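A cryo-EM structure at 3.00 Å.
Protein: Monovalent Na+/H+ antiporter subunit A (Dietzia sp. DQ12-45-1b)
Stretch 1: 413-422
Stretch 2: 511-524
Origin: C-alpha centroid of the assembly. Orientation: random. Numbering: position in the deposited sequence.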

# COMPACT_ATOMS: atom_id res chain seq x y z
N THR B 413 27.27 -26.94 -48.08
CA THR B 413 27.04 -26.50 -49.45
C THR B 413 26.47 -25.09 -49.48
O THR B 413 26.97 -24.22 -50.20
CB THR B 413 26.09 -27.46 -50.17
OG1 THR B 413 26.38 -28.81 -49.77
CG2 THR B 413 26.23 -27.33 -51.66
N PHE B 414 25.42 -24.85 -48.69
CA PHE B 414 24.84 -23.52 -48.66
C PHE B 414 25.81 -22.49 -48.08
O PHE B 414 25.78 -21.32 -48.49
CB PHE B 414 23.53 -23.54 -47.88
CG PHE B 414 22.42 -24.27 -48.58
CD1 PHE B 414 22.06 -23.93 -49.87
CD2 PHE B 414 21.73 -25.29 -47.95
CE1 PHE B 414 21.04 -24.60 -50.52
CE2 PHE B 414 20.71 -25.96 -48.59
CZ PHE B 414 20.37 -25.61 -49.88
N THR B 415 26.68 -22.90 -47.15
CA THR B 415 27.62 -21.94 -46.58
C THR B 415 28.70 -21.57 -47.58
O THR B 415 29.11 -20.41 -47.66
CB THR B 415 28.21 -22.48 -45.26
OG1 THR B 415 28.96 -21.45 -44.61
CG2 THR B 415 29.13 -23.66 -45.49
N PHE B 416 29.15 -22.53 -48.40
CA PHE B 416 30.06 -22.20 -49.48
C PHE B 416 29.37 -21.30 -50.50
O PHE B 416 29.98 -20.36 -51.02
CB PHE B 416 30.58 -23.47 -50.15
CG PHE B 416 31.43 -23.21 -51.36
CD1 PHE B 416 32.79 -22.99 -51.23
CD2 PHE B 416 30.88 -23.19 -52.63
CE1 PHE B 416 33.58 -22.75 -52.34
CE2 PHE B 416 31.66 -22.95 -53.74
CZ PHE B 416 33.01 -22.73 -53.59
N ALA B 417 28.09 -21.57 -50.78
CA ALA B 417 27.35 -20.73 -51.70
C ALA B 417 27.31 -19.28 -51.23
O ALA B 417 27.64 -18.36 -51.99
CB ALA B 417 25.93 -21.27 -51.87
N TYR B 418 26.94 -19.06 -49.97
CA TYR B 418 26.82 -17.68 -49.52
C TYR B 418 28.17 -17.02 -49.29
O TYR B 418 28.29 -15.80 -49.43
CB TYR B 418 25.91 -17.57 -48.29
CG TYR B 418 26.46 -17.96 -46.93
CD1 TYR B 418 27.54 -17.29 -46.36
CD2 TYR B 418 25.85 -18.96 -46.19
CE1 TYR B 418 28.02 -17.65 -45.12
CE2 TYR B 418 26.32 -19.31 -44.95
CZ TYR B 418 27.40 -18.66 -44.42
OH TYR B 418 27.87 -19.01 -43.18
N SER B 419 29.22 -17.79 -48.98
CA SER B 419 30.55 -17.17 -48.89
C SER B 419 31.05 -16.76 -50.27
O SER B 419 31.66 -15.69 -50.42
CB SER B 419 31.53 -18.13 -48.22
OG SER B 419 31.71 -19.29 -49.01
N ALA B 420 30.80 -17.58 -51.29
CA ALA B 420 31.15 -17.18 -52.65
C ALA B 420 30.34 -15.97 -53.08
O ALA B 420 30.85 -15.09 -53.79
CB ALA B 420 30.93 -18.35 -53.61
N ARG B 421 29.08 -15.90 -52.66
CA ARG B 421 28.28 -14.70 -52.94
C ARG B 421 28.83 -13.49 -52.21
O ARG B 421 28.75 -12.36 -52.71
CB ARG B 421 26.83 -14.95 -52.55
CG ARG B 421 25.84 -14.02 -53.22
CD ARG B 421 25.54 -12.82 -52.35
NE ARG B 421 24.76 -13.19 -51.17
CZ ARG B 421 23.45 -13.38 -51.18
NH1 ARG B 421 22.82 -13.72 -50.06
NH2 ARG B 421 22.76 -13.22 -52.30
N PHE B 422 29.39 -13.69 -51.01
CA PHE B 422 30.04 -12.61 -50.29
C PHE B 422 31.24 -12.08 -51.07
O PHE B 422 31.35 -10.87 -51.30
CB PHE B 422 30.48 -13.11 -48.91
CG PHE B 422 30.87 -12.01 -47.96
CD1 PHE B 422 32.04 -11.30 -48.13
CD2 PHE B 422 30.07 -11.71 -46.88
CE1 PHE B 422 32.39 -10.30 -47.25
CE2 PHE B 422 30.41 -10.71 -46.00
CZ PHE B 422 31.58 -10.01 -46.18
N ILE B 511 32.65 -32.97 -51.96
CA ILE B 511 31.26 -32.84 -52.37
C ILE B 511 30.73 -31.45 -52.03
O ILE B 511 29.97 -30.86 -52.80
CB ILE B 511 30.41 -33.95 -51.73
CG1 ILE B 511 30.55 -35.25 -52.52
CG2 ILE B 511 28.95 -33.54 -51.64
CD1 ILE B 511 29.58 -36.33 -52.09
N VAL B 512 31.13 -30.91 -50.88
CA VAL B 512 30.69 -29.57 -50.50
C VAL B 512 31.15 -28.55 -51.52
O VAL B 512 30.34 -27.75 -52.02
CB VAL B 512 31.20 -29.22 -49.09
CG1 VAL B 512 31.09 -27.73 -48.84
CG2 VAL B 512 30.42 -29.98 -48.04
N ILE B 513 32.44 -28.55 -51.85
CA ILE B 513 32.97 -27.57 -52.81
C ILE B 513 32.30 -27.74 -54.17
O ILE B 513 31.91 -26.76 -54.81
CB ILE B 513 34.50 -27.70 -52.91
CG1 ILE B 513 35.14 -27.39 -51.55
CG2 ILE B 513 35.04 -26.76 -53.98
CD1 ILE B 513 36.65 -27.39 -51.59
N THR B 514 32.15 -28.99 -54.62
CA THR B 514 31.57 -29.24 -55.94
C THR B 514 30.13 -28.75 -56.01
O THR B 514 29.78 -27.96 -56.90
CB THR B 514 31.64 -30.74 -56.25
OG1 THR B 514 33.00 -31.10 -56.55
CG2 THR B 514 30.76 -31.08 -57.44
N LEU B 515 29.29 -29.21 -55.09
CA LEU B 515 27.89 -28.80 -55.11
C LEU B 515 27.73 -27.32 -54.83
O LEU B 515 26.79 -26.70 -55.34
CB LEU B 515 27.08 -29.63 -54.12
CG LEU B 515 26.55 -30.98 -54.59
CD1 LEU B 515 27.69 -31.95 -54.86
CD2 LEU B 515 25.58 -31.56 -53.58
N GLY B 516 28.64 -26.71 -54.07
CA GLY B 516 28.54 -25.29 -53.83
C GLY B 516 28.90 -24.46 -55.05
O GLY B 516 28.29 -23.42 -55.31
N ILE B 517 29.90 -24.91 -55.81
CA ILE B 517 30.20 -24.25 -57.09
C ILE B 517 29.02 -24.41 -58.03
O ILE B 517 28.59 -23.44 -58.69
CB ILE B 517 31.49 -24.83 -57.69
CG1 ILE B 517 32.71 -24.29 -56.94
CG2 ILE B 517 31.59 -24.48 -59.17
CD1 ILE B 517 34.03 -24.76 -57.50
N VAL B 518 28.46 -25.62 -58.11
CA VAL B 518 27.27 -25.85 -58.93
C VAL B 518 26.12 -24.95 -58.49
O VAL B 518 25.33 -24.48 -59.32
CB VAL B 518 26.88 -27.34 -58.87
CG1 VAL B 518 25.41 -27.54 -59.18
CG2 VAL B 518 27.75 -28.15 -59.81
N LEU B 519 26.02 -24.68 -57.19
CA LEU B 519 24.95 -23.84 -56.67
C LEU B 519 25.18 -22.37 -57.02
O LEU B 519 24.25 -21.68 -57.46
CB LEU B 519 24.84 -24.02 -55.16
CG LEU B 519 23.47 -23.82 -54.52
CD1 LEU B 519 23.40 -24.55 -53.19
CD2 LEU B 519 23.18 -22.35 -54.33
N VAL B 520 26.41 -21.88 -56.84
CA VAL B 520 26.68 -20.47 -57.06
C VAL B 520 26.65 -20.13 -58.55
O VAL B 520 26.39 -18.99 -58.92
CB VAL B 520 28.01 -20.05 -56.41
CG1 VAL B 520 29.17 -20.84 -56.99
CG2 VAL B 520 28.25 -18.55 -56.54
N VAL B 521 26.90 -21.11 -59.43
CA VAL B 521 26.73 -20.87 -60.86
C VAL B 521 25.28 -21.05 -61.31
O VAL B 521 24.99 -20.88 -62.50
CB VAL B 521 27.63 -21.78 -61.71
CG1 VAL B 521 29.09 -21.56 -61.35
CG2 VAL B 521 27.23 -23.23 -61.56
N VAL B 522 24.37 -21.39 -60.40
CA VAL B 522 22.95 -21.52 -60.71
C VAL B 522 22.15 -20.72 -59.69
O VAL B 522 20.96 -20.97 -59.47
CB VAL B 522 22.53 -23.00 -60.75
CG1 VAL B 522 22.34 -23.58 -59.35
CG2 VAL B 522 21.29 -23.19 -61.61
N ARG B 523 22.80 -19.72 -59.09
CA ARG B 523 22.25 -19.04 -57.91
C ARG B 523 20.88 -18.43 -58.18
O ARG B 523 19.99 -18.51 -57.32
CB ARG B 523 23.23 -17.96 -57.44
CG ARG B 523 23.00 -17.50 -56.01
CD ARG B 523 24.24 -16.82 -55.45
NE ARG B 523 24.33 -15.42 -55.85
CZ ARG B 523 25.04 -14.97 -56.89
NH1 ARG B 523 25.73 -15.82 -57.64
NH2 ARG B 523 25.06 -13.68 -57.18
N HIS B 524 20.69 -17.81 -59.35
CA HIS B 524 19.47 -17.02 -59.56
C HIS B 524 18.21 -17.88 -59.57
O HIS B 524 17.26 -17.54 -58.83
CB HIS B 524 19.61 -16.18 -60.83
CG HIS B 524 20.63 -15.09 -60.74
ND1 HIS B 524 21.98 -15.33 -60.88
CD2 HIS B 524 20.50 -13.76 -60.52
CE1 HIS B 524 22.64 -14.19 -60.76
NE2 HIS B 524 21.77 -13.23 -60.53

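Residues 413-422 form one continuous helix, part of a longer one that extends in both directions. Residues 511-520 close a second helix; Val-521 and Val-522 make a short turn, and Val-522 takes the N-cap position before a new helix starts at Arg-523. Each helix satisfies its own backbone through i to i+4 hydrogen bonds, such as Ala-417 N to Thr-413 O at 2.9 Å and Val-520 N to Gly-516 O at 2.9 Å. No hydrogen bond crosses between the stretches, so their association rests on the fit of surfaces, with 621 Å² buried in all. The axes run in broadly the same direction, cross at -50°, and approach to 8.1 Å.

The backbones come nearest where Thr-413 CA lies 4.8 Å from Gly-516 CA. Glycine suits this place because it leaves its surface bare: an ideal CB on Gly-516 would point toward the first helix and lie 2.2 Å from Phe-416 CD2, a clash. Thr-413 uses the opening as a knob in a hole, its side chain sitting among Val-512, Leu-515, Gly-516 and Leu-519. Thr-413 CG2 does most of the packing, 3.5 Å from both Leu-515 CB and Gly-516 N, while the hydroxyl is hydrogen-bonded elsewhere. A beta-branched threonine can thus offer a compact apolar group here without leaving its polar atom unsatisfied.

Phe-416 points toward the second helix, and its ring meets the backbone where Gly-516 has no side chain. Phe-416 CD2 is 3.4 Å from Gly-516 CA, and Phe-416 CE2 is 3.6 Å from Ile-517 CG1, so the ring contacts both bare backbone and an aliphatic chain.

Leu-519 likewise points toward its partner helix, and its closest contacts to Phe-414 and Ala-417 come from different methyls: Leu-519 CD1 lies 3.6 Å from Phe-414 CE1, and Leu-519 CD2 3.8 Å from Ala-417 CB. Phe-414 starts away from the second stretch at its CA-to-CB bond, but its long side chain brings the ring end back. The small side chain of Ala-417 leaves room for the branched leucine. One turn farther on, Ala-420 CB meets Val-520 CG2 at 4.0 Å, another pairing of a small residue with a branched one.

Beyond the turn, Arg-523 reaches back to Arg-421, with NE of Arg-523 3.3 Å from CG of Arg-421. This contact is made against the aliphatic part of Arg-421. The like charges are nevertheless near, Arg-421 NH2 lying 4.5 Å from Arg-523 NE, an arrangement with an electrostatic cost; Arg-421 NH1 is hydrogen-bonded elsewhere in the structure.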